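Local coordinates for protein B-agarase (Agarivorans gilvus, PDB 5Z6P) that probably hydrolyses the beta-glycosidic bonds of agarose, as a glycoside hydrolase family 50 agarase, at residues L472-D477 against A535-A540. Sequence-based numbering, arbitrary orientation.
Sequences LPDPFD and ACPTKA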
# COMPACT_ATOMS: atom_id res chain seq x y z
N LEU A 472 1.24 5.74 -18.61
CA LEU A 472 1.48 4.33 -18.86
C LEU A 472 2.17 4.17 -20.21
O LEU A 472 2.09 5.05 -21.05
CB LEU A 472 0.17 3.53 -18.84
CG LEU A 472 -0.59 3.39 -17.51
CD1 LEU A 472 -1.44 4.58 -17.22
CD2 LEU A 472 -1.43 2.14 -17.53
N PRO A 473 2.85 3.05 -20.43
CA PRO A 473 3.49 2.95 -21.74
C PRO A 473 2.48 2.75 -22.87
O PRO A 473 1.39 2.25 -22.63
CB PRO A 473 4.40 1.74 -21.59
CG PRO A 473 3.82 0.96 -20.46
CD PRO A 473 3.25 1.96 -19.52
N ASP A 474 2.83 3.19 -24.08
CA ASP A 474 2.06 2.86 -25.28
C ASP A 474 2.65 1.58 -25.85
O ASP A 474 3.70 1.63 -26.45
CB ASP A 474 2.13 4.01 -26.30
CG ASP A 474 1.17 3.84 -27.47
OD1 ASP A 474 0.88 2.69 -27.84
OD2 ASP A 474 0.71 4.86 -28.01
N PRO A 475 1.99 0.44 -25.64
CA PRO A 475 2.54 -0.85 -26.06
C PRO A 475 2.55 -1.05 -27.57
O PRO A 475 3.06 -2.05 -28.01
CB PRO A 475 1.59 -1.87 -25.41
CG PRO A 475 0.33 -1.19 -25.28
CD PRO A 475 0.64 0.29 -25.09
N PHE A 476 1.99 -0.12 -28.35
CA PHE A 476 2.06 -0.21 -29.80
C PHE A 476 3.25 0.56 -30.36
O PHE A 476 3.47 0.59 -31.56
CB PHE A 476 0.76 0.25 -30.43
CG PHE A 476 -0.42 -0.63 -30.09
CD1 PHE A 476 -0.63 -1.83 -30.77
CD2 PHE A 476 -1.31 -0.27 -29.08
CE1 PHE A 476 -1.71 -2.65 -30.46
CE2 PHE A 476 -2.39 -1.09 -28.76
CZ PHE A 476 -2.59 -2.28 -29.45
N ASP A 477 4.02 1.18 -29.48
CA ASP A 477 5.30 1.75 -29.90
C ASP A 477 6.34 0.64 -29.86
O ASP A 477 6.59 0.03 -28.82
CB ASP A 477 5.70 2.91 -28.99
CG ASP A 477 7.09 3.51 -29.31
OD1 ASP A 477 7.88 2.96 -30.12
OD2 ASP A 477 7.38 4.56 -28.72
N ALA A 535 1.23 10.93 -33.72
CA ALA A 535 2.31 10.57 -32.81
C ALA A 535 1.82 9.72 -31.63
O ALA A 535 2.48 9.64 -30.61
CB ALA A 535 3.02 11.82 -32.30
N CYS A 536 0.67 9.10 -31.78
CA CYS A 536 0.13 8.25 -30.74
C CYS A 536 -0.36 6.93 -31.32
O CYS A 536 -1.46 6.86 -31.84
CB CYS A 536 -1.02 8.96 -30.01
SG CYS A 536 -1.65 8.09 -28.63
N PRO A 537 0.48 5.89 -31.26
CA PRO A 537 0.14 4.57 -31.80
C PRO A 537 -1.15 3.98 -31.21
O PRO A 537 -1.93 3.41 -31.95
CB PRO A 537 1.36 3.70 -31.43
CG PRO A 537 2.47 4.67 -31.25
CD PRO A 537 1.86 5.94 -30.76
N THR A 538 -1.37 4.09 -29.89
CA THR A 538 -2.60 3.58 -29.31
C THR A 538 -3.86 4.29 -29.87
O THR A 538 -4.87 3.64 -30.13
CB THR A 538 -2.57 3.67 -27.74
OG1 THR A 538 -1.67 2.68 -27.22
CG2 THR A 538 -3.93 3.42 -27.15
N LYS A 539 -3.79 5.60 -30.06
CA LYS A 539 -4.90 6.33 -30.69
C LYS A 539 -5.21 5.77 -32.08
O LYS A 539 -6.37 5.58 -32.43
CB LYS A 539 -4.59 7.83 -30.78
CG LYS A 539 -5.64 8.64 -31.53
CD LYS A 539 -7.00 8.47 -30.92
CE LYS A 539 -8.08 9.16 -31.72
NZ LYS A 539 -8.04 10.65 -31.62
N ALA A 540 -4.17 5.49 -32.87
CA ALA A 540 -4.37 4.87 -34.19
C ALA A 540 -5.13 3.55 -34.06
O ALA A 540 -6.07 3.28 -34.82
CB ALA A 540 -3.05 4.64 -34.88
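An Asx turn overlapping a type I beta turn (Asp-474 to Asp-477) meets the first turn of helix 537-550, where the Asp-474 carboxylate grips Thr-538 twice. With chi1 at -170°, CG turned away from the backbone N, the Asp-474 carboxylate reaches the helix start, and its OD2 offers the syn lone pair to Thr-538 N at 2.9 Å. The hydroxyl Thr-538 OG1 donates to Asp-474 OD1 at 2.6 Å, from 64° out of the carboxylate plane. Phe-476 N reaches the same OD1 at 3.1 Å on its anti side, a little out of plane on the opposite face, closing the Asx turn. Three donors thus fix the rotation of this buried carboxylate, and the two from Thr-538 tie the turn to the helix. Asp-474 OD2 also lies 3.2 Å from Pro-537 CD. Alongside, Phe-476 CB packs on Pro-537 CB at 3.6 Å, and the Phe-476 ring presents its CD2 edge to Thr-538 OG1. Cys-536, the N-cap, accepts through SG from Lys-539 N. Asp-477 caps helix 478-495, its carboxylate held by Asp-460 N and Arg-479. Helix 581-609 covers Pro-475 and Thr-538 through Phe-594, and strand 472-473, paired antiparallel with strand 461-462, leads into the turn.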